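Local coordinates for protein berberine bridge enzyme-like 28 (Arabidopsis thaliana, PDB 5D79) that acts as a secreted, FAD-dependent oxidoreductase of the berberine bridge enzyme family and is involved in adaptation to salt stress, at residues Ser55-Ile60 and Val79-Pro84; Ser251-Phe256 and Ile337-Trp342; Gly308-Leu313 and Glu329-Met334. All blocks are in the same frame, centred on the assembly; numbering follows the deposited sequence.

Interaction 1: residues Ser55-Ile60 and Val79-Pro84; sequences SSFFSI and VSIITP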
ATOM      1  N   SER A  55       5.779 -22.731  21.656  1.00 79.83           N
ATOM      2  CA  SER A  55       7.087 -22.099  21.619  1.00 83.70           C
ATOM      3  C   SER A  55       7.176 -21.225  20.369  1.00 83.32           C
ATOM      4  O   SER A  55       7.683 -20.104  20.406  1.00 88.40           O
ATOM      5  CB  SER A  55       8.190 -23.161  21.638  1.00 88.36           C
ATOM      6  OG  SER A  55       9.397 -22.648  22.171  1.00 91.70           O
ATOM      7  N   SER A  56       6.642 -21.744  19.269  1.00 78.66           N
ATOM      8  CA  SER A  56       6.625 -21.021  18.005  1.00 69.42           C
ATOM      9  C   SER A  56       5.375 -20.157  17.883  1.00 62.78           C
ATOM     10  O   SER A  56       4.490 -20.439  17.073  1.00 60.92           O
ATOM     11  CB  SER A  56       6.707 -22.000  16.831  1.00 67.55           C
ATOM     12  OG  SER A  56       7.889 -22.783  16.899  1.00 69.58           O
ATOM     13  N   PHE A  57       5.302 -19.104  18.693  1.00 56.15           N
ATOM     14  CA  PHE A  57       4.139 -18.233  18.671  1.00 49.95           C
ATOM     15  C   PHE A  57       4.548 -16.789  18.494  1.00 46.63           C
ATOM     16  O   PHE A  57       4.190 -16.159  17.506  1.00 43.96           O
ATOM     17  CB  PHE A  57       3.313 -18.384  19.949  1.00 49.08           C
ATOM     18  CG  PHE A  57       2.114 -17.475  20.011  1.00 45.07           C
ATOM     19  CD1 PHE A  57       0.954 -17.786  19.320  1.00 42.81           C
ATOM     20  CD2 PHE A  57       2.143 -16.314  20.764  1.00 43.87           C
ATOM     21  CE1 PHE A  57      -0.153 -16.958  19.381  1.00 39.80           C
ATOM     22  CE2 PHE A  57       1.043 -15.482  20.826  1.00 41.43           C
ATOM     23  CZ  PHE A  57      -0.109 -15.805  20.135  1.00 39.79           C
ATOM     24  N   PHE A  58       5.296 -16.258  19.452  1.00 48.45           N
ATOM     25  CA  PHE A  58       5.704 -14.857  19.387  1.00 49.93           C
ATOM     26  C   PHE A  58       6.576 -14.606  18.166  1.00 49.41           C
ATOM     27  O   PHE A  58       6.631 -13.490  17.656  1.00 44.78           O
ATOM     28  CB  PHE A  58       6.424 -14.453  20.669  1.00 52.40           C
ATOM     29  CG  PHE A  58       5.547 -14.518  21.878  1.00 57.59           C
ATOM     30  CD1 PHE A  58       5.360 -15.719  22.550  1.00 58.11           C
ATOM     31  CD2 PHE A  58       4.875 -13.388  22.325  1.00 58.68           C
ATOM     32  CE1 PHE A  58       4.535 -15.786  23.655  1.00 59.42           C
ATOM     33  CE2 PHE A  58       4.051 -13.447  23.434  1.00 57.76           C
ATOM     34  CZ  PHE A  58       3.880 -14.646  24.099  1.00 58.61           C
ATOM     35  N   SER A  59       7.226 -15.668  17.695  1.00 53.84           N
ATOM     36  CA  SER A  59       8.061 -15.636  16.499  1.00 54.14           C
ATOM     37  C   SER A  59       7.227 -15.539  15.231  1.00 52.81           C
ATOM     38  O   SER A  59       7.554 -14.777  14.318  1.00 49.48           O
ATOM     39  CB  SER A  59       8.922 -16.889  16.427  1.00 56.62           C
ATOM     40  OG  SER A  59       8.102 -18.012  16.141  1.00 57.18           O
ATOM     41  N   ILE A  60       6.167 -16.341  15.171  1.00 54.12           N
ATOM     42  CA  ILE A  60       5.233 -16.305  14.047  1.00 53.71           C
ATOM     43  C   ILE A  60       4.547 -14.938  13.974  1.00 50.59           C
ATOM     44  O   ILE A  60       4.373 -14.376  12.892  1.00 52.14           O
ATOM     45  CB  ILE A  60       4.169 -17.424  14.153  1.00 54.05           C
ATOM     46  CG1 ILE A  60       4.804 -18.792  13.890  1.00 58.59           C
ATOM     47  CG2 ILE A  60       3.042 -17.196  13.165  1.00 48.35           C
ATOM     48  CD1 ILE A  60       5.073 -19.056  12.418  1.00 59.84           C
ATOM     49  N   VAL A  79      -4.973 -14.214  20.769  1.00 41.83           N
ATOM     50  CA  VAL A  79      -5.008 -15.399  21.613  1.00 41.77           C
ATOM     51  C   VAL A  79      -4.718 -16.644  20.749  1.00 45.00           C
ATOM     52  O   VAL A  79      -4.459 -17.744  21.263  1.00 45.02           O
ATOM     53  CB  VAL A  79      -6.368 -15.490  22.348  1.00 38.20           C
ATOM     54  CG1 VAL A  79      -7.485 -15.791  21.367  1.00 37.23           C
ATOM     55  CG2 VAL A  79      -6.317 -16.490  23.479  1.00 41.23           C
ATOM     56  N   SER A  80      -4.723 -16.448  19.428  1.00 43.37           N
ATOM     57  CA  SER A  80      -4.312 -17.494  18.490  1.00 42.03           C
ATOM     58  C   SER A  80      -3.923 -16.947  17.101  1.00 38.92           C
ATOM     59  O   SER A  80      -4.459 -15.931  16.637  1.00 32.51           O
ATOM     60  CB  SER A  80      -5.419 -18.557  18.349  1.00 39.95           C
ATOM     61  OG  SER A  80      -6.669 -17.999  17.981  1.00 34.24           O
ATOM     62  N   ILE A  81      -2.964 -17.626  16.469  1.00 38.15           N
ATOM     63  CA  ILE A  81      -2.596 -17.385  15.079  1.00 39.42           C
ATOM     64  C   ILE A  81      -2.744 -18.676  14.296  1.00 31.13           C
ATOM     65  O   ILE A  81      -2.303 -19.722  14.738  1.00 32.27           O
ATOM     66  CB  ILE A  81      -1.147 -16.878  14.939  1.00 40.89           C
ATOM     67  CG1 ILE A  81      -0.949 -15.583  15.731  1.00 40.12           C
ATOM     68  CG2 ILE A  81      -0.775 -16.682  13.470  1.00 29.09           C
ATOM     69  CD1 ILE A  81       0.504 -15.197  15.903  1.00 37.50           C
ATOM     70  N   ILE A  82      -3.372 -18.606  13.135  1.00 30.11           N
ATOM     71  CA  ILE A  82      -3.498 -19.767  12.270  1.00 31.92           C
ATOM     72  C   ILE A  82      -2.787 -19.482  10.941  1.00 35.12           C
ATOM     73  O   ILE A  82      -3.028 -18.453  10.301  1.00 33.19           O
ATOM     74  CB  ILE A  82      -4.988 -20.140  12.020  1.00 34.17           C
ATOM     75  CG1 ILE A  82      -5.757 -20.263  13.343  1.00 34.70           C
ATOM     76  CG2 ILE A  82      -5.097 -21.433  11.239  1.00 30.78           C
ATOM     77  CD1 ILE A  82      -6.488 -18.986  13.778  1.00 32.92           C
ATOM     78  N   THR A  83      -1.882 -20.379  10.551  1.00 37.40           N
ATOM     79  CA  THR A  83      -1.179 -20.270   9.273  1.00 37.25           C
ATOM     80  C   THR A  83      -1.698 -21.346   8.318  1.00 36.93           C
ATOM     81  O   THR A  83      -1.086 -22.405   8.181  1.00 37.79           O
ATOM     82  CB  THR A  83       0.386 -20.397   9.423  1.00 45.20           C
ATOM     83  OG1 THR A  83       0.760 -21.720   9.848  1.00 42.85           O
ATOM     84  CG2 THR A  83       0.927 -19.378  10.413  1.00 45.17           C
ATOM     85  N   PRO A  84      -2.833 -21.070   7.650  1.00 35.41           N
ATOM     86  CA  PRO A  84      -3.477 -22.028   6.742  1.00 34.50           C
ATOM     87  C   PRO A  84      -2.548 -22.502   5.620  1.00 37.90           C
ATOM     88  O   PRO A  84      -1.662 -21.752   5.214  1.00 39.14           O
ATOM     89  CB  PRO A  84      -4.654 -21.229   6.173  1.00 30.97           C
ATOM     90  CG  PRO A  84      -4.247 -19.780   6.346  1.00 30.20           C
ATOM     91  CD  PRO A  84      -3.498 -19.754   7.625  1.00 30.17           C
TER
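In the PCMH-type FAD-binding domain, the start of helix 58-63 leans on strand 80-82 of a small mixed sheet mainly through apolar side chains. The chain enters by an inverse gamma turn centred on Ser56, which leads straight into Phe57 at the N-cap position. With CG anti to the backbone N (chi1 178°), the Phe57 ring is carried down to the strand, where CE1 is the atom that touches. It lies 4.0 Å from Ile81 CD1 and just as far from Ile81 CG1, the two side chains crossing obliquely, while Ser80 CA comes up to the ring edge near its plane. Phe58 turns its CB from the strand, and its ring packs on its neighbour: Phe57 CD2 sits over one face of the Phe58 ring, toward the rim. Within the first turn of the helix, Ile60 points at the strand and meets the other branch of Ile81. The strand itself is paired with His50 and strand 125-129, and Ile81 also packs on Val127. Ile60 CG2, anti to its own backbone N, rests 3.9 Å from Ile81 CG2 and 4.1 Å from Thr83 CG2, its methyl meeting that of the threonine tip to tip.

Interaction 2: residues Ser251-Phe256 and Ile337-Trp342; sequences STITVF and IESVLW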
ATOM      1  N   SER A 251      11.841  -4.548 -23.577  1.00 16.49           N
ATOM      2  CA  SER A 251      12.980  -5.196 -22.967  1.00 26.68           C
ATOM      3  C   SER A 251      14.000  -4.151 -22.492  1.00 28.45           C
ATOM      4  O   SER A 251      14.825  -4.422 -21.620  1.00 27.31           O
ATOM      5  CB  SER A 251      13.612  -6.177 -23.959  1.00 28.63           C
ATOM      6  OG  SER A 251      12.616  -7.000 -24.554  1.00 33.88           O
ATOM      7  N   THR A 252      13.931  -2.948 -23.057  1.00 30.04           N
ATOM      8  CA  THR A 252      14.781  -1.845 -22.616  1.00 27.58           C
ATOM      9  C   THR A 252      13.965  -0.644 -22.157  1.00 21.28           C
ATOM     10  O   THR A 252      13.214  -0.056 -22.938  1.00 20.20           O
ATOM     11  CB  THR A 252      15.733  -1.377 -23.732  1.00 34.51           C
ATOM     12  OG1 THR A 252      16.794  -2.326 -23.884  1.00 33.90           O
ATOM     13  CG2 THR A 252      16.320  -0.003 -23.400  1.00 36.70           C
ATOM     14  N   ILE A 253      14.130  -0.276 -20.894  1.00 17.39           N
ATOM     15  CA  ILE A 253      13.562   0.968 -20.392  1.00 14.39           C
ATOM     16  C   ILE A 253      14.669   1.867 -19.835  1.00 14.42           C
ATOM     17  O   ILE A 253      15.851   1.504 -19.849  1.00 15.26           O
ATOM     18  CB  ILE A 253      12.483   0.693 -19.335  1.00 15.47           C
ATOM     19  CG1 ILE A 253      12.993  -0.254 -18.241  1.00 20.55           C
ATOM     20  CG2 ILE A 253      11.285   0.055 -20.011  1.00 14.96           C
ATOM     21  CD1 ILE A 253      13.845   0.370 -17.141  1.00 18.51           C
ATOM     22  N   THR A 254      14.286   3.045 -19.360  1.00 15.64           N
ATOM     23  CA  THR A 254      15.273   4.009 -18.901  1.00 16.05           C
ATOM     24  C   THR A 254      14.894   4.589 -17.549  1.00 16.06           C
ATOM     25  O   THR A 254      13.809   5.164 -17.403  1.00 15.14           O
ATOM     26  CB  THR A 254      15.440   5.173 -19.909  1.00 16.02           C
ATOM     27  OG1 THR A 254      15.752   4.658 -21.208  1.00 17.91           O
ATOM     28  CG2 THR A 254      16.551   6.100 -19.474  1.00 15.16           C
ATOM     29  N   VAL A 255      15.793   4.446 -16.571  1.00 15.67           N
ATOM     30  CA  VAL A 255      15.673   5.174 -15.307  1.00 16.41           C
ATOM     31  C   VAL A 255      16.628   6.381 -15.271  1.00 18.44           C
ATOM     32  O   VAL A 255      17.585   6.454 -16.040  1.00 16.06           O
ATOM     33  CB  VAL A 255      15.945   4.272 -14.079  1.00 13.26           C
ATOM     34  CG1 VAL A 255      14.963   3.105 -14.044  1.00 12.37           C
ATOM     35  CG2 VAL A 255      17.411   3.790 -14.050  1.00 14.50           C
ATOM     36  N   PHE A 256      16.347   7.330 -14.377  1.00 18.79           N
ATOM     37  CA  PHE A 256      17.183   8.522 -14.206  1.00 17.78           C
ATOM     38  C   PHE A 256      17.102   9.101 -12.793  1.00 16.32           C
ATOM     39  O   PHE A 256      16.107   8.946 -12.085  1.00 14.23           O
ATOM     40  CB  PHE A 256      16.805   9.605 -15.227  1.00 18.97           C
ATOM     41  CG  PHE A 256      15.402  10.160 -15.063  1.00 22.55           C
ATOM     42  CD1 PHE A 256      14.324   9.563 -15.704  1.00 22.32           C
ATOM     43  CD2 PHE A 256      15.170  11.300 -14.292  1.00 19.46           C
ATOM     44  CE1 PHE A 256      13.056  10.080 -15.565  1.00 24.17           C
ATOM     45  CE2 PHE A 256      13.900  11.819 -14.154  1.00 19.42           C
ATOM     46  CZ  PHE A 256      12.843  11.209 -14.787  1.00 20.80           C
ATOM     47  N   ILE A 337      12.526  -5.205 -14.854  1.00 14.48           N
ATOM     48  CA  ILE A 337      12.745  -5.916 -13.614  1.00 13.26           C
ATOM     49  C   ILE A 337      13.997  -5.366 -12.916  1.00 22.79           C
ATOM     50  O   ILE A 337      14.064  -5.330 -11.690  1.00 22.86           O
ATOM     51  CB  ILE A 337      12.861  -7.458 -13.838  1.00 21.18           C
ATOM     52  CG1 ILE A 337      12.931  -8.193 -12.491  1.00 19.59           C
ATOM     53  CG2 ILE A 337      14.058  -7.826 -14.726  1.00 23.64           C
ATOM     54  CD1 ILE A 337      11.720  -7.933 -11.602  1.00 18.24           C
ATOM     55  N   GLU A 338      14.983  -4.917 -13.684  1.00 20.63           N
ATOM     56  CA  GLU A 338      16.164  -4.329 -13.069  1.00 18.75           C
ATOM     57  C   GLU A 338      15.818  -2.966 -12.457  1.00 19.72           C
ATOM     58  O   GLU A 338      16.410  -2.557 -11.452  1.00 17.51           O
ATOM     59  CB  GLU A 338      17.302  -4.216 -14.086  1.00 20.36           C
ATOM     60  CG  GLU A 338      17.997  -5.552 -14.348  1.00 22.78           C
ATOM     61  CD  GLU A 338      19.095  -5.469 -15.397  1.00 31.07           C
ATOM     62  OE1 GLU A 338      18.957  -4.694 -16.367  1.00 32.02           O
ATOM     63  OE2 GLU A 338      20.103  -6.187 -15.251  1.00 34.27           O
ATOM     64  N   SER A 339      14.838  -2.282 -13.044  1.00 20.07           N
ATOM     65  CA  SER A 339      14.396  -0.982 -12.537  1.00 19.54           C
ATOM     66  C   SER A 339      13.656  -1.140 -11.202  1.00 20.04           C
ATOM     67  O   SER A 339      13.623  -0.216 -10.390  1.00 20.98           O
ATOM     68  CB  SER A 339      13.507  -0.273 -13.557  1.00 14.47           C
ATOM     69  OG  SER A 339      12.185  -0.770 -13.514  1.00 15.84           O
ATOM     70  N   VAL A 340      13.070  -2.314 -10.987  1.00 17.82           N
ATOM     71  CA  VAL A 340      12.467  -2.661  -9.701  1.00 17.10           C
ATOM     72  C   VAL A 340      13.529  -2.685  -8.585  1.00 16.06           C
ATOM     73  O   VAL A 340      13.335  -2.117  -7.513  1.00 16.96           O
ATOM     74  CB  VAL A 340      11.739  -4.041  -9.773  1.00 14.85           C
ATOM     75  CG1 VAL A 340      11.306  -4.503  -8.396  1.00 11.84           C
ATOM     76  CG2 VAL A 340      10.544  -3.983 -10.725  1.00 16.60           C
ATOM     77  N   LEU A 341      14.651  -3.345  -8.835  1.00 15.63           N
ATOM     78  CA  LEU A 341      15.742  -3.345  -7.868  1.00 18.25           C
ATOM     79  C   LEU A 341      16.241  -1.925  -7.673  1.00 18.96           C
ATOM     80  O   LEU A 341      16.621  -1.522  -6.580  1.00 15.64           O
ATOM     81  CB  LEU A 341      16.899  -4.244  -8.324  1.00 17.95           C
ATOM     82  CG  LEU A 341      16.865  -5.743  -8.031  1.00 23.19           C
ATOM     83  CD1 LEU A 341      15.770  -6.401  -8.816  1.00 27.02           C
ATOM     84  CD2 LEU A 341      18.187  -6.362  -8.394  1.00 26.50           C
ATOM     85  N   TRP A 342      16.245  -1.172  -8.761  1.00 17.82           N
ATOM     86  CA  TRP A 342      16.751   0.181  -8.739  1.00 15.24           C
ATOM     87  C   TRP A 342      15.930   1.007  -7.767  1.00 16.22           C
ATOM     88  O   TRP A 342      16.459   1.599  -6.834  1.00 16.78           O
ATOM     89  CB  TRP A 342      16.703   0.772 -10.144  1.00 15.55           C
ATOM     90  CG  TRP A 342      17.517   2.009 -10.356  1.00 17.19           C
ATOM     91  CD1 TRP A 342      18.859   2.082 -10.661  1.00 17.76           C
ATOM     92  CD2 TRP A 342      17.042   3.351 -10.320  1.00 13.73           C
ATOM     93  NE1 TRP A 342      19.235   3.395 -10.803  1.00 15.83           N
ATOM     94  CE2 TRP A 342      18.139   4.193 -10.601  1.00 15.74           C
ATOM     95  CE3 TRP A 342      15.793   3.928 -10.073  1.00 15.91           C
ATOM     96  CZ2 TRP A 342      18.021   5.581 -10.639  1.00 19.31           C
ATOM     97  CZ3 TRP A 342      15.677   5.309 -10.109  1.00 14.63           C
ATOM     98  CH2 TRP A 342      16.783   6.119 -10.393  1.00 14.25           C
TER
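Helix 336-343 lies against one face of the seven-stranded antiparallel sheet that characterises the substrate-binding domain of berberine bridge enzyme relatives. Here its segment runs almost along strand 253-256, the two axes 9.2 Å apart at 15°, with Val255 and Ser339 as the nearest backbone neighbours. Packing is densest where Val255 meets Trp342. With CG anti to its backbone N, the indole reaches out from the helix and lays one face under the valine: Val255 CG2 stands 3.7 Å from the centroid of the five-membered ring, 15° off its normal, a well-centred CH-pi contact. Farther along the ring, Trp342 CH2 approaches Phe256 O at 3.4 Å. A second close patch lies one helical turn earlier, where Ser339 CB is 3.7 Å from both Ile253 CD1 and Val255 CG1; the hydroxyl is bonded back to Trp336 O, so the residue offers the strand its carbon. By contrast, Ser251 and Thr252, ahead of the strand, and Glu338 on the helix are exposed and take no part in the contact. An alanine in place of Trp342 removes the indole face beneath Val255 and the cation-pi partner of Lys257, and would probably loosen the helix against the strand. Since helix and strand meet almost wholly through methyls, a CH2 and an aromatic face, their hold depends on shape and dispersion, and Ser339 OG is satisfied within its helix.

Interaction 3: residues Gly308-Leu313 and Glu329-Met334; sequences GPVNNL and EGCEEM
Glu333 leaves the edge strand 331-334 with CG beside the backbone N (chi1 -79°) and then runs extended, which delivers its carboxylate to the first turn of helix 310-320. Val310 answers with CG1 in the crowded position between its backbone N and carbonyl carbon (chi1 54°), so that this methyl lies against the acid, while CG2, anti to the N, faces Cys331. The two side chains cross at about a right angle. Glu333 OE2 accepts a hydrogen bond from Val310 N at 2.8 Å, fairly straight at 159° and made through its anti lone pair, and the same oxygen packs closely on Val310 CG1 at 3.2 Å. Two residues away on the same side of the strand, Cys331 completes the contact with carbon and sulfur: Val310 CG2 is 3.8 Å from Cys331 CB, and Leu313 CD2 is 3.7 Å from Cys331 SG. Helix 310-320 is the connection of a beta-alpha-beta crossover between parallel strands 298-306 and 331-334, which flank strand 253-260; Thr254 OG1 of that middle strand is hydrogen-bonded to Gly308 O just ahead of the helix. Pro309 occupies the N-cap position and has no amide N-H to give, so Val310 N presents the next one along. A carboxylate beside this helix start is likely to be favoured by the helix dipole, and the amide bond would tend to keep the acid ionised.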
ATOM      1  N   GLY A 308      10.800   3.446 -22.492  1.00 19.35           N
ATOM      2  CA  GLY A 308      11.383   3.683 -23.800  1.00 20.49           C
ATOM      3  C   GLY A 308      12.872   3.962 -23.684  1.00 22.37           C
ATOM      4  O   GLY A 308      13.417   3.918 -22.579  1.00 19.81           O
ATOM      5  N   PRO A 309      13.531   4.257 -24.822  1.00 22.29           N
ATOM      6  CA  PRO A 309      14.984   4.454 -24.978  1.00 27.56           C
ATOM      7  C   PRO A 309      15.513   5.747 -24.357  1.00 25.26           C
ATOM      8  O   PRO A 309      14.752   6.699 -24.195  1.00 21.35           O
ATOM      9  CB  PRO A 309      15.178   4.503 -26.507  1.00 28.92           C
ATOM     10  CG  PRO A 309      13.916   3.998 -27.091  1.00 27.36           C
ATOM     11  CD  PRO A 309      12.834   4.327 -26.114  1.00 24.62           C
ATOM     12  N   VAL A 310      16.809   5.794 -24.063  1.00 22.87           N
ATOM     13  CA  VAL A 310      17.365   6.954 -23.391  1.00 19.31           C
ATOM     14  C   VAL A 310      17.326   8.216 -24.259  1.00 20.88           C
ATOM     15  O   VAL A 310      17.101   9.304 -23.750  1.00 23.88           O
ATOM     16  CB  VAL A 310      18.805   6.691 -22.924  1.00 17.72           C
ATOM     17  CG1 VAL A 310      19.679   6.216 -24.074  1.00 21.19           C
ATOM     18  CG2 VAL A 310      19.377   7.933 -22.254  1.00 16.77           C
ATOM     19  N   ASN A 311      17.513   8.098 -25.568  1.00 24.55           N
ATOM     20  CA  ASN A 311      17.523   9.313 -26.387  1.00 24.06           C
ATOM     21  C   ASN A 311      16.128   9.945 -26.463  1.00 25.92           C
ATOM     22  O   ASN A 311      15.993  11.166 -26.540  1.00 22.63           O
ATOM     23  CB  ASN A 311      18.075   9.021 -27.788  1.00 25.33           C
ATOM     24  CG  ASN A 311      19.602   8.869 -27.801  1.00 29.15           C
ATOM     25  OD1 ASN A 311      20.261   8.934 -26.756  1.00 31.44           O
ATOM     26  ND2 ASN A 311      20.164   8.663 -28.987  1.00 30.92           N
ATOM     27  N   ASN A 312      15.094   9.105 -26.407  1.00 24.82           N
ATOM     28  CA  ASN A 312      13.714   9.568 -26.415  1.00 22.59           C
ATOM     29  C   ASN A 312      13.333  10.224 -25.105  1.00 22.86           C
ATOM     30  O   ASN A 312      12.573  11.191 -25.087  1.00 24.97           O
ATOM     31  CB  ASN A 312      12.757   8.414 -26.709  1.00 23.56           C
ATOM     32  CG  ASN A 312      12.909   7.883 -28.117  1.00 30.84           C
ATOM     33  OD1 ASN A 312      13.544   8.507 -28.958  1.00 37.32           O
ATOM     34  ND2 ASN A 312      12.321   6.728 -28.382  1.00 33.87           N
ATOM     35  N   LEU A 313      13.850   9.689 -24.004  1.00 20.09           N
ATOM     36  CA  LEU A 313      13.652  10.314 -22.702  1.00 18.65           C
ATOM     37  C   LEU A 313      14.243  11.721 -22.707  1.00 22.47           C
ATOM     38  O   LEU A 313      13.610  12.673 -22.251  1.00 22.09           O
ATOM     39  CB  LEU A 313      14.290   9.476 -21.587  1.00 17.88           C
ATOM     40  CG  LEU A 313      14.484  10.227 -20.262  1.00 17.42           C
ATOM     41  CD1 LEU A 313      13.136  10.562 -19.643  1.00 18.47           C
ATOM     42  CD2 LEU A 313      15.372   9.471 -19.277  1.00 12.86           C
ATOM     43  N   GLU A 329      24.208  11.273 -18.505  1.00 24.92           N
ATOM     44  CA  GLU A 329      24.977  10.743 -17.400  1.00 24.06           C
ATOM     45  C   GLU A 329      24.075  10.445 -16.227  1.00 23.51           C
ATOM     46  O   GLU A 329      24.402   9.624 -15.373  1.00 25.20           O
ATOM     47  CB  GLU A 329      26.075  11.731 -17.013  1.00 24.74           C
ATOM     48  CG  GLU A 329      27.205  11.781 -18.021  1.00 29.26           C
ATOM     49  CD  GLU A 329      26.869  12.507 -19.324  1.00 30.05           C
ATOM     50  OE1 GLU A 329      26.141  13.518 -19.298  1.00 26.42           O
ATOM     51  OE2 GLU A 329      27.365  12.072 -20.386  1.00 30.76           O
ATOM     52  N   GLY A 330      22.930  11.119 -16.197  1.00 21.42           N
ATOM     53  CA  GLY A 330      21.961  10.927 -15.138  1.00 20.50           C
ATOM     54  C   GLY A 330      21.049   9.760 -15.438  1.00 22.04           C
ATOM     55  O   GLY A 330      20.230   9.383 -14.608  1.00 20.06           O
ATOM     56  N   CYS A 331      21.216   9.176 -16.624  1.00 24.29           N
ATOM     57  CA  CYS A 331      20.332   8.125 -17.108  1.00 13.77           C
ATOM     58  C   CYS A 331      20.960   6.741 -17.163  1.00 14.01           C
ATOM     59  O   CYS A 331      22.157   6.598 -17.341  1.00 21.64           O
ATOM     60  CB  CYS A 331      19.837   8.473 -18.494  1.00 14.03           C
ATOM     61  SG  CYS A 331      19.002  10.032 -18.589  1.00 18.34           S
ATOM     62  N   GLU A 332      20.128   5.720 -17.047  1.00 15.50           N
ATOM     63  CA  GLU A 332      20.594   4.355 -17.166  1.00 17.13           C
ATOM     64  C   GLU A 332      19.547   3.470 -17.840  1.00 21.23           C
ATOM     65  O   GLU A 332      18.433   3.322 -17.328  1.00 24.74           O
ATOM     66  CB  GLU A 332      20.947   3.777 -15.793  1.00 16.65           C
ATOM     67  CG  GLU A 332      21.620   2.423 -15.908  1.00 21.05           C
ATOM     68  CD  GLU A 332      22.283   1.972 -14.631  1.00 25.18           C
ATOM     69  OE1 GLU A 332      22.211   2.691 -13.614  1.00 27.43           O
ATOM     70  OE2 GLU A 332      22.879   0.882 -14.651  1.00 30.40           O
ATOM     71  N   GLU A 333      19.911   2.887 -18.982  1.00 18.41           N
ATOM     72  CA  GLU A 333      19.056   1.921 -19.656  1.00 16.73           C
ATOM     73  C   GLU A 333      19.204   0.557 -19.000  1.00 14.59           C
ATOM     74  O   GLU A 333      20.308   0.099 -18.748  1.00 15.04           O
ATOM     75  CB  GLU A 333      19.387   1.841 -21.157  1.00 16.18           C
ATOM     76  CG  GLU A 333      18.793   2.991 -21.993  1.00 19.79           C
ATOM     77  CD  GLU A 333      18.920   2.783 -23.502  1.00 23.58           C
ATOM     78  OE1 GLU A 333      19.809   2.015 -23.922  1.00 25.31           O
ATOM     79  OE2 GLU A 333      18.129   3.388 -24.267  1.00 22.52           O
ATOM     80  N   MET A 334      18.079  -0.085 -18.710  1.00 22.46           N
ATOM     81  CA  MET A 334      18.075  -1.413 -18.096  1.00 20.43           C
ATOM     82  C   MET A 334      16.728  -2.068 -18.378  1.00 21.79           C
ATOM     83  O   MET A 334      15.884  -1.467 -19.041  1.00 21.86           O
ATOM     84  CB  MET A 334      18.328  -1.330 -16.585  1.00 16.04           C
ATOM     85  CG  MET A 334      17.265  -0.535 -15.821  1.00 15.33           C
ATOM     86  SD  MET A 334      17.640  -0.340 -14.073  1.00 15.09           S
ATOM     87  CE  MET A 334      19.178   0.543 -14.152  1.00 18.07           C
TER

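Overall arrangement
Interaction 1 comes first along the chain, in the FAD-binding domain, whereas interactions 2 and 3 share the seven-stranded antiparallel sheet. Centres of interactions 1 and 3 lie 48 Å apart, on opposite sides of the chain's centre, and those of 1 and 2 lie 38 Å apart; FAD is about 12 Å from the Ile81 side chain and about 14 Å from that of Trp342. Interactions 2 and 3 lie 10 Å apart and touch where Ile253 N pairs with Met334 O. Both segments of interaction 3 fall between those of interaction 2. Helices 310-320 and 336-343 thus layer opposite faces of one domain's sheet, interaction 1 belongs to the other domain's small mixed sheet, and the flavin lies away from all three.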